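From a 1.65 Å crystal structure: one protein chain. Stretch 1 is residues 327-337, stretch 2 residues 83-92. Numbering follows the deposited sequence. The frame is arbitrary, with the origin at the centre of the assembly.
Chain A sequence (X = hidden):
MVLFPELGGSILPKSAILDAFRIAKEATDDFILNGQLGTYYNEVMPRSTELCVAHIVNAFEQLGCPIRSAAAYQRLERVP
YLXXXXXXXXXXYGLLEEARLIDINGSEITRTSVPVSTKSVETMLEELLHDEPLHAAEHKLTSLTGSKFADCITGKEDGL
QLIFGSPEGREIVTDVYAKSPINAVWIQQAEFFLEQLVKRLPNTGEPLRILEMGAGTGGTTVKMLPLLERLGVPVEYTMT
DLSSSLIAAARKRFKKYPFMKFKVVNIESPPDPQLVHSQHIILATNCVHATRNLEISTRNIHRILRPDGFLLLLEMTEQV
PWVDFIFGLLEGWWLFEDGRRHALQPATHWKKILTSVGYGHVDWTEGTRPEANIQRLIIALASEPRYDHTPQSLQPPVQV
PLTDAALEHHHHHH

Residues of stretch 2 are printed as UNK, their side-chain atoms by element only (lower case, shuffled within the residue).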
# COMPACT_ATOMS: atom_id res chain seq x y z
N PHE A 327 -9.64 2.69 2.53
CA PHE A 327 -9.26 1.44 3.16
C PHE A 327 -9.64 1.39 4.62
O PHE A 327 -9.84 0.30 5.16
CB PHE A 327 -7.76 1.21 2.98
CG PHE A 327 -7.39 0.85 1.57
CD1 PHE A 327 -7.10 1.83 0.64
CD2 PHE A 327 -7.29 -0.48 1.19
CE1 PHE A 327 -6.76 1.50 -0.67
CE2 PHE A 327 -6.93 -0.82 -0.11
CZ PHE A 327 -6.67 0.16 -1.03
N GLY A 328 -9.83 2.55 5.25
CA GLY A 328 -10.25 2.54 6.63
C GLY A 328 -11.61 1.93 6.84
O GLY A 328 -11.94 1.58 7.97
N LEU A 329 -12.39 1.75 5.77
CA LEU A 329 -13.67 1.07 5.83
C LEU A 329 -13.54 -0.44 5.94
O LEU A 329 -14.57 -1.11 6.15
CB LEU A 329 -14.50 1.36 4.59
CG LEU A 329 -15.04 2.76 4.35
CD1 LEU A 329 -15.63 2.83 2.97
CD2 LEU A 329 -16.10 3.06 5.40
N LEU A 330 -12.33 -0.98 5.79
CA LEU A 330 -12.13 -2.41 5.62
C LEU A 330 -11.49 -3.00 6.87
O LEU A 330 -10.51 -2.45 7.39
CB LEU A 330 -11.25 -2.68 4.41
CG LEU A 330 -11.76 -2.01 3.14
CD1 LEU A 330 -10.77 -2.16 2.00
CD2 LEU A 330 -13.13 -2.56 2.73
N GLU A 331 -12.03 -4.14 7.32
CA GLU A 331 -11.51 -4.81 8.50
C GLU A 331 -10.01 -5.06 8.40
O GLU A 331 -9.31 -5.04 9.42
CB GLU A 331 -12.26 -6.14 8.72
CG GLU A 331 -13.73 -6.04 9.04
CD GLU A 331 -14.25 -7.29 9.72
OE1 GLU A 331 -13.42 -8.05 10.27
OE2 GLU A 331 -15.47 -7.53 9.70
N GLY A 332 -9.51 -5.29 7.19
CA GLY A 332 -8.09 -5.59 6.96
C GLY A 332 -7.15 -4.45 7.27
O GLY A 332 -5.94 -4.68 7.31
N TRP A 333 -7.66 -3.24 7.45
CA TRP A 333 -6.87 -2.05 7.76
C TRP A 333 -6.68 -1.84 9.24
O TRP A 333 -5.92 -0.94 9.63
CB TRP A 333 -7.57 -0.83 7.17
CG TRP A 333 -6.81 0.45 6.98
CD1 TRP A 333 -7.05 1.66 7.58
CD2 TRP A 333 -5.73 0.68 6.07
NE1 TRP A 333 -6.18 2.62 7.10
CE2 TRP A 333 -5.35 2.04 6.18
CE3 TRP A 333 -5.03 -0.15 5.17
CZ2 TRP A 333 -4.32 2.59 5.44
CZ3 TRP A 333 -4.02 0.40 4.44
CH2 TRP A 333 -3.67 1.76 4.58
N TRP A 334 -7.40 -2.61 10.08
CA TRP A 334 -7.43 -2.42 11.52
C TRP A 334 -7.06 -3.70 12.28
O TRP A 334 -7.48 -3.90 13.43
CB TRP A 334 -8.82 -1.91 11.94
CG TRP A 334 -9.19 -0.64 11.26
CD1 TRP A 334 -9.99 -0.49 10.17
CD2 TRP A 334 -8.70 0.66 11.59
NE1 TRP A 334 -10.06 0.83 9.81
CE2 TRP A 334 -9.27 1.56 10.67
CE3 TRP A 334 -7.84 1.15 12.57
CZ2 TRP A 334 -9.00 2.90 10.70
CZ3 TRP A 334 -7.57 2.49 12.61
CH2 TRP A 334 -8.16 3.35 11.68
N LEU A 335 -6.29 -4.59 11.67
CA LEU A 335 -5.96 -5.84 12.33
C LEU A 335 -4.81 -5.73 13.32
O LEU A 335 -4.66 -6.62 14.17
CB LEU A 335 -5.63 -6.92 11.32
CG LEU A 335 -6.75 -7.44 10.42
CD1 LEU A 335 -6.23 -8.56 9.52
CD2 LEU A 335 -7.90 -7.94 11.27
N PHE A 336 -4.00 -4.68 13.23
CA PHE A 336 -2.84 -4.55 14.10
C PHE A 336 -3.22 -4.72 15.57
O PHE A 336 -4.24 -4.20 16.03
CB PHE A 336 -2.16 -3.19 13.88
CG PHE A 336 -3.09 -1.99 13.99
CD1 PHE A 336 -3.29 -1.35 15.21
CD2 PHE A 336 -3.71 -1.49 12.86
CE1 PHE A 336 -4.11 -0.27 15.31
CE2 PHE A 336 -4.52 -0.39 12.93
CZ PHE A 336 -4.73 0.22 14.17
N GLU A 337 -2.41 -5.48 16.30
CA GLU A 337 -2.61 -5.67 17.73
C GLU A 337 -1.26 -5.80 18.42
O GLU A 337 -1.11 -6.56 19.39
CB GLU A 337 -3.49 -6.90 18.01
CG GLU A 337 -3.09 -8.09 17.20
CD GLU A 337 -3.96 -9.32 17.45
OE1 GLU A 337 -5.20 -9.18 17.57
OE2 GLU A 337 -3.39 -10.43 17.49
N UNK A 83 -20.00 0.09 15.82
CA UNK A 83 -18.86 0.13 16.75
C UNK A 83 -17.53 -0.21 16.12
O UNK A 83 -16.52 0.35 16.55
c UNK A 83 -20.65 -1.37 17.45
c UNK A 83 -21.21 -0.41 16.51
c UNK A 83 -19.25 -0.90 17.83
N UNK A 84 -17.48 -1.13 15.15
CA UNK A 84 -16.19 -1.52 14.58
C UNK A 84 -15.51 -0.38 13.86
O UNK A 84 -14.33 -0.50 13.50
c UNK A 84 -16.97 -3.49 11.31
c UNK A 84 -18.06 -3.47 10.24
n UNK A 84 -17.75 -4.39 9.11
c UNK A 84 -16.36 -2.69 13.60
c UNK A 84 -17.13 -2.37 12.33
N UNK A 85 -16.23 0.73 13.64
CA UNK A 85 -15.67 1.86 12.93
C UNK A 85 -15.18 2.97 13.86
O UNK A 85 -14.77 4.02 13.38
c UNK A 85 -16.59 0.13 9.13
n UNK A 85 -16.02 0.85 10.08
n UNK A 85 -17.90 0.30 9.20
c UNK A 85 -16.68 2.43 11.94
c UNK A 85 -18.18 1.18 10.22
c UNK A 85 -17.00 1.52 10.79
N UNK A 86 -15.13 2.73 15.17
CA UNK A 86 -14.72 3.77 16.11
C UNK A 86 -13.37 4.39 15.75
O UNK A 86 -13.25 5.61 15.69
c UNK A 86 -15.35 5.36 18.74
o UNK A 86 -15.03 6.40 19.35
c UNK A 86 -14.69 3.23 17.54
o UNK A 86 -16.47 5.17 18.23
c UNK A 86 -14.31 4.27 18.60
N UNK A 87 -12.33 3.57 15.57
CA UNK A 87 -11.01 4.12 15.28
C UNK A 87 -11.01 4.88 13.96
O UNK A 87 -10.44 5.98 13.86
c UNK A 87 -8.92 1.11 16.63
n UNK A 87 -9.67 0.03 16.01
c UNK A 87 -9.21 -1.19 15.79
c UNK A 87 -9.97 2.98 15.27
n UNK A 87 -9.99 -2.09 15.22
n UNK A 87 -7.96 -1.50 16.13
c UNK A 87 -9.76 2.38 16.67
N UNK A 88 -11.61 4.30 12.93
CA UNK A 88 -11.79 4.98 11.65
C UNK A 88 -12.51 6.32 11.81
O UNK A 88 -12.08 7.35 11.28
c UNK A 88 -12.57 4.05 10.72
c UNK A 88 -14.33 4.91 7.52
c UNK A 88 -11.82 5.18 8.61
c UNK A 88 -14.08 4.47 8.78
c UNK A 88 -12.07 5.64 7.34
c UNK A 88 -12.82 4.59 9.34
c UNK A 88 -13.31 5.50 6.79
N UNK A 89 -13.63 6.33 12.54
CA UNK A 89 -14.38 7.58 12.59
C UNK A 89 -13.63 8.64 13.37
O UNK A 89 -13.81 9.83 13.10
c UNK A 89 -15.78 7.34 13.17
s UNK A 89 -16.89 7.37 10.62
c UNK A 89 -17.72 8.88 11.15
c UNK A 89 -16.64 6.55 12.19
N UNK A 90 -12.79 8.26 14.33
CA UNK A 90 -11.92 9.26 14.95
C UNK A 90 -10.94 9.84 13.93
O UNK A 90 -10.62 11.04 13.98
o UNK A 90 -13.16 8.90 17.49
c UNK A 90 -11.19 8.64 16.13
c UNK A 90 -12.12 8.25 17.27
n UNK A 90 -11.77 7.19 17.98
N UNK A 91 -10.46 9.03 12.99
CA UNK A 91 -9.62 9.54 11.91
C UNK A 91 -10.44 10.44 10.98
O UNK A 91 -9.95 11.49 10.54
c UNK A 91 -9.02 8.37 11.14
c UNK A 91 -8.55 8.87 8.72
c UNK A 91 -7.13 7.26 10.01
c UNK A 91 -7.94 8.56 10.08
N UNK A 92 -11.69 10.05 10.70
CA UNK A 92 -12.58 10.85 9.85
C UNK A 92 -12.83 12.23 10.46
O UNK A 92 -12.81 13.26 9.77
c UNK A 92 -13.89 10.09 9.61
c UNK A 92 -13.16 9.28 7.27
c UNK A 92 -13.66 8.88 8.69
c UNK A 92 -14.97 11.03 9.02
O HOH W 1 -15.26 -3.03 8.04
O HOH W 2 -13.31 0.53 10.24
O HOH W 3 -6.93 -4.41 16.04
O HOH W 4 -9.92 -5.09 14.69

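Position 83 has three side-chain carbons closing a ring onto the backbone nitrogen, and none reaches stretch 1; this is Pro83. It opens a 3-10 segment, and its O accepts a hydrogen bond from the N of residue 86.

At position 84 four carbons run in a row to a nitrogen, the chain of Lys84. Its CB points toward stretch 1, and NZ makes a long salt bridge with Glu331 OE2, 3.9 Å away. NZ also donates to water 1 at 3.0 Å, and that water donates to Leu329 O at 2.8 Å.

Position 85 carries one carbon and a five-membered ring of three carbons and two nitrogens: His85, at the N-cap position. Leu329 O lies at the ring edge, 3.8 Å from CE1, while ND1 is 2.7 Å from water 2, which donates to Gly328 O.

Position 86 has three carbons, the third bearing two oxygens. With glutamine excluded by that oxygen pair, it is Glu86, out of reach of stretch 1.

Position 87 shows three carbons, a nitrogen, and a carbon carrying two more nitrogens, the guanidinium of Arg87. Its CB sits over one face of the Trp334 six-membered ring, 4.1 Å from the centroid, a CH-pi contact. Trp334 CB in turn lies over a guanidinium face, 3.5 Å from NH2.

Position 88 holds one carbon and a six-carbon ring with no hydroxyl: Phe88. Gly328 O lies over one ring face, 3.4 Å from CG, and Leu329 CD2 packs 3.3 Å from CE2. An ideal CB on Gly328 would fall 2.4 Å from Phe88 CD1, so the bare glycine is what lets the backbone come this close.

Position 89 is unbranched, two carbons, a sulfur and a carbon: Met89, pointing away. Position 90 has two carbons, the second bearing one oxygen and one nitrogen: Asn90, also without contact.

Position 91 has four carbons forked at the second, Leu91; its CD1 meets the Trp334 ring edge, 4.4 Å from CH2. Position 92 has four carbons forked at the first, one arm two carbons long: Ile92, which makes no contact.

The rule is an apolar middle with solvated polar links. Trp334 is held by its own stretch, NE1 donating to Gly328 O at 2.7 Å, and meets Arg87, Phe88 and Leu91. No direct hydrogen bond crosses; waters carry the polar linkage. Water 3 accepts from Arg87 NH1 and donates to Trp334 O and Phe336 O, and water 4 joins Arg87 NH2 to Trp334 O.

Stretch 2, residues 83-92: PKHERFMNLI
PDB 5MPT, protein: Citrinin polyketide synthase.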